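PDB 5UB3: phosphate-binding protein from Xanthomonas axonopodis pv. citri, which probably serves as a periplasmic binding protein of the phosphonate-binding family, acting as sensor partner of a diguanylate cyclase, and is seen here with bound chloride. Local coordinates for residues V143-S146 with A147-P151; K246-F249 with D250-G253. All coordinates share one frame; numbering follows the deposited sequence.

Interaction 1 (V143-S146 with A147-P151); sequences VLLS and ADDTP
A type I beta turn from S146 to D149, at the surface just after strand 141-143, brings the side chain of D149 back onto L144 and L145. The turn is closed by the backbone bond from D149 N to S146 O, 2.9 Å long. Beyond this bond, the D149 carboxylate reaches past the turn: OD2 accepts the amide of L145, with L145 N 2.9 Å away and an N-H...O angle of 169°. The nearly straight approach uses the anti lone pair, the one directed away from OD1. With D149 CG opposite its own backbone N (chi1 -168°), the carboxylate is swung toward the 144-145 backbone. OD1, meanwhile, takes a weak bond from T150 N, which probably limits rotation of the group, the grip being stronger on the L145 side. D149 OD2 also lies 3.4 Å from L144 CA and from L145 CD1, the L145 and D149 side chains passing at a slant to each other. S146 adds a further, weak bond at the start of the turn, its OG accepting D148 N at 3.4 Å. On the buried side, L144 sends CD2 to within 3.6 Å of T150 O, while its CD1 meets P151 CD at 4.3 Å in apolar contact. L144 and P151 both pack on T115 of strand 115-118; L144 also touches L159 and pairs through its backbone with Y158, joining the residue that leads into the turn to strand 156-160.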
loop_
_atom_site.group_PDB
_atom_site.type_symbol
_atom_site.label_atom_id
_atom_site.label_comp_id
_atom_site.label_asym_id
_atom_site.label_seq_id
_atom_site.Cartn_x
_atom_site.Cartn_y
_atom_site.Cartn_z
ATOM N N VAL A 143 -15.233 10.582 10.074
ATOM C CA VAL A 143 -15.780 9.679 9.064
ATOM C C VAL A 143 -17.175 10.153 8.676
ATOM O O VAL A 143 -17.983 10.476 9.553
ATOM C CB VAL A 143 -15.721 8.193 9.455
ATOM C CG1 VAL A 143 -16.661 7.846 10.580
ATOM C CG2 VAL A 143 -16.058 7.342 8.236
ATOM N N LEU A 144 -17.436 10.229 7.369
ATOM C CA LEU A 144 -18.780 10.516 6.893
ATOM C C LEU A 144 -19.456 9.242 6.413
ATOM O O LEU A 144 -18.846 8.376 5.841
ATOM C CB LEU A 144 -18.756 11.563 5.833
ATOM C CG LEU A 144 -18.112 12.891 6.249
ATOM C CD1 LEU A 144 -18.061 13.786 4.992
ATOM C CD2 LEU A 144 -18.818 13.587 7.404
ATOM N N LEU A 145 -20.738 9.137 6.663
ATOM C CA LEU A 145 -21.416 7.911 6.430
ATOM C C LEU A 145 -21.810 7.689 4.968
ATOM O O LEU A 145 -21.859 6.590 4.495
ATOM C CB LEU A 145 -22.624 7.862 7.350
ATOM C CG LEU A 145 -22.160 7.466 8.748
ATOM C CD1 LEU A 145 -21.609 8.657 9.572
ATOM C CD2 LEU A 145 -23.319 6.754 9.401
ATOM N N SER A 146 -22.114 8.756 4.270
ATOM C CA SER A 146 -22.514 8.662 2.869
ATOM C C SER A 146 -22.226 9.990 2.225
ATOM O O SER A 146 -21.902 10.954 2.883
ATOM C CB SER A 146 -23.971 8.340 2.751
ATOM O OG SER A 146 -24.714 9.453 3.200
ATOM N N ALA A 147 -22.374 10.046 0.909
ATOM C CA ALA A 147 -22.102 11.270 0.213
ATOM C C ALA A 147 -23.130 12.397 0.520
ATOM O O ALA A 147 -22.857 13.542 0.264
ATOM C CB ALA A 147 -22.003 10.997 -1.295
ATOM N N ASP A 148 -24.266 12.077 1.118
ATOM C CA ASP A 148 -25.169 13.141 1.581
ATOM C C ASP A 148 -24.692 13.681 2.941
ATOM O O ASP A 148 -25.194 14.670 3.384
ATOM C CB ASP A 148 -26.586 12.628 1.750
ATOM C CG ASP A 148 -27.398 12.625 0.495
ATOM O OD1 ASP A 148 -27.076 13.283 -0.501
ATOM O OD2 ASP A 148 -28.409 11.873 0.547
ATOM N N ASP A 149 -23.767 12.994 3.632
ATOM C CA ASP A 149 -23.385 13.394 4.976
ATOM C C ASP A 149 -22.420 14.543 4.814
ATOM O O ASP A 149 -21.718 14.639 3.798
ATOM C CB ASP A 149 -22.749 12.199 5.703
ATOM C CG ASP A 149 -22.571 12.408 7.192
ATOM O OD1 ASP A 149 -23.069 13.378 7.770
ATOM O OD2 ASP A 149 -21.889 11.564 7.806
ATOM N N THR A 150 -22.372 15.437 5.791
ATOM C CA THR A 150 -21.539 16.622 5.672
ATOM C C THR A 150 -20.646 16.758 6.891
ATOM O O THR A 150 -21.021 16.321 7.993
ATOM C CB THR A 150 -22.406 17.854 5.543
ATOM O OG1 THR A 150 -23.347 17.842 6.605
ATOM C CG2 THR A 150 -23.130 17.807 4.214
ATOM N N PRO A 151 -19.453 17.345 6.693
ATOM C CA PRO A 151 -18.546 17.576 7.777
ATOM C C PRO A 151 -19.075 18.628 8.750
ATOM O O PRO A 151 -19.920 19.418 8.396
ATOM C CB PRO A 151 -17.279 18.047 7.062
ATOM C CG PRO A 151 -17.761 18.743 5.859
ATOM C CD PRO A 151 -18.981 17.970 5.443
#

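Interaction 2 (K246-F249 with D250-G253)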
loop_
_atom_site.group_PDB
_atom_site.type_symbol
_atom_site.label_atom_id
_atom_site.label_comp_id
_atom_site.label_asym_id
_atom_site.label_seq_id
_atom_site.Cartn_x
_atom_site.Cartn_y
_atom_site.Cartn_z
ATOM N N LYS A 246 7.629 -8.628 -13.734
ATOM C CA LYS A 246 6.776 -7.622 -14.399
ATOM C C LYS A 246 5.355 -7.758 -13.866
ATOM O O LYS A 246 4.705 -6.771 -13.453
ATOM C CB LYS A 246 6.882 -7.784 -15.937
ATOM C CG LYS A 246 5.881 -7.003 -16.807
ATOM C CD LYS A 246 5.755 -5.520 -16.445
ATOM C CE LYS A 246 6.957 -4.685 -16.908
ATOM N NZ LYS A 246 6.949 -4.363 -18.358
ATOM N N ARG A 247 4.925 -9.013 -13.788
ATOM C CA ARG A 247 3.594 -9.362 -13.289
ATOM C C ARG A 247 3.431 -9.032 -11.779
ATOM O O ARG A 247 2.331 -8.731 -11.285
ATOM C CB ARG A 247 3.401 -10.875 -13.490
ATOM C CG ARG A 247 3.417 -11.388 -14.950
ATOM C CD ARG A 247 2.119 -11.296 -15.740
ATOM N NE ARG A 247 0.938 -10.969 -14.950
ATOM C CZ ARG A 247 -0.268 -10.696 -15.461
ATOM N NH1 ARG A 247 -1.271 -10.387 -14.640
ATOM N NH2 ARG A 247 -0.488 -10.756 -16.772
ATOM N N PHE A 248 4.556 -9.121 -11.059
ATOM C CA PHE A 248 4.617 -8.880 -9.639
ATOM C C PHE A 248 4.686 -7.364 -9.371
ATOM O O PHE A 248 5.656 -6.881 -8.826
ATOM C CB PHE A 248 5.825 -9.640 -9.071
ATOM C CG PHE A 248 5.812 -9.858 -7.587
ATOM C CD1 PHE A 248 4.909 -10.702 -7.013
ATOM C CD2 PHE A 248 6.770 -9.291 -6.778
ATOM C CE1 PHE A 248 4.954 -10.969 -5.655
ATOM C CE2 PHE A 248 6.832 -9.553 -5.418
ATOM C CZ PHE A 248 5.892 -10.357 -4.852
ATOM N N PHE A 249 3.623 -6.649 -9.716
ATOM C CA PHE A 249 3.477 -5.192 -9.465
ATOM C C PHE A 249 4.615 -4.409 -10.069
ATOM O O PHE A 249 5.046 -3.371 -9.531
ATOM C CB PHE A 249 3.409 -4.975 -7.973
ATOM C CG PHE A 249 2.557 -5.998 -7.300
ATOM C CD1 PHE A 249 1.211 -6.076 -7.620
ATOM C CD2 PHE A 249 3.107 -6.959 -6.455
ATOM C CE1 PHE A 249 0.408 -7.063 -7.069
ATOM C CE2 PHE A 249 2.311 -7.927 -5.872
ATOM C CZ PHE A 249 0.951 -7.977 -6.172
ATOM N N ASP A 250 5.101 -4.943 -11.183
ATOM C CA ASP A 250 6.227 -4.372 -11.928
ATOM C C ASP A 250 7.401 -4.180 -11.033
ATOM O O ASP A 250 7.959 -3.101 -10.921
ATOM C CB ASP A 250 5.806 -3.093 -12.624
ATOM C CG ASP A 250 6.844 -2.604 -13.635
ATOM O OD1 ASP A 250 7.625 -3.367 -14.189
ATOM O OD2 ASP A 250 6.902 -1.416 -13.833
ATOM N N THR A 251 7.775 -5.235 -10.341
ATOM C CA THR A 251 8.927 -5.126 -9.421
ATOM C C THR A 251 10.214 -5.039 -10.238
ATOM O O THR A 251 10.445 -5.830 -11.117
ATOM C CB THR A 251 8.956 -6.282 -8.424
ATOM O OG1 THR A 251 7.762 -6.201 -7.603
ATOM C CG2 THR A 251 10.222 -6.240 -7.579
ATOM N N THR A 252 10.985 -4.013 -9.993
ATOM C CA THR A 252 12.179 -3.714 -10.782
ATOM C C THR A 252 13.406 -3.851 -9.909
ATOM O O THR A 252 14.540 -3.696 -10.382
ATOM C CB THR A 252 12.133 -2.291 -11.343
ATOM O OG1 THR A 252 11.768 -1.374 -10.301
ATOM C CG2 THR A 252 11.126 -2.170 -12.488
ATOM N N GLY A 253 13.203 -4.115 -8.626
ATOM C CA GLY A 253 14.319 -4.220 -7.722
ATOM C C GLY A 253 13.934 -4.696 -6.350
ATOM O O GLY A 253 12.841 -4.437 -5.875
#
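The F248 ring has F249 CE2 over one face, 3.9 Å above the plane and displaced toward the rim, while the hydroxyl of T251 comes up obliquely to F248 CD2, 3.3 Å from OG1. The F248 and T251 side chains run side by side in the same direction. That same hydroxyl donates to F248 O: T251 OG1 and F248 O are 2.5 Å apart, so short that the exact length is doubtful, and the C=O...O angle of 172° places the donor almost in line with the carbonyl. T251 N adds a weak bond to this oxygen. Just before this, at the end of the helix, D250 N is held by K246 O at 2.9 Å, with an N-H...O angle of 133°. The K246 chain, bent at three successive torsions, lies alongside D250, and its CE approaches D250 OD1 to 3.1 Å. K246 NZ remains 4.3 Å from D250 OD1, beyond a salt bridge, so any attraction is probably modest. F248 also packs on L21, L24 and W62. F248, the first residue to leave helical angles after helix 242-247, centres an inverse gamma turn, and F249 and D250 follow with positive phi: a tight helix-to-strand connection leading into strand 251-255, where T252 and G253 face E86 as a classic beta bulge.

Following the chain from its N terminus, interaction 1 comes first, in the loop that leaves strand 141-143 and leads to strand 156-160; its turn closes within 143-151. Interaction 2 opens about a hundred residues later and links helix 242-247 to strand 251-255. The two are in series, neither nested nor crossed, and each is a local closure within a continuous stretch. Their centres are about 37 Å apart, on opposite sides of the chain's centre, and their nearest atoms about 27 Å. Interaction 1 joins its loop to strands 115-118 and 156-160, whereas interaction 2 ties its connection to helix 14-28 and strands 62-66 and 79-87.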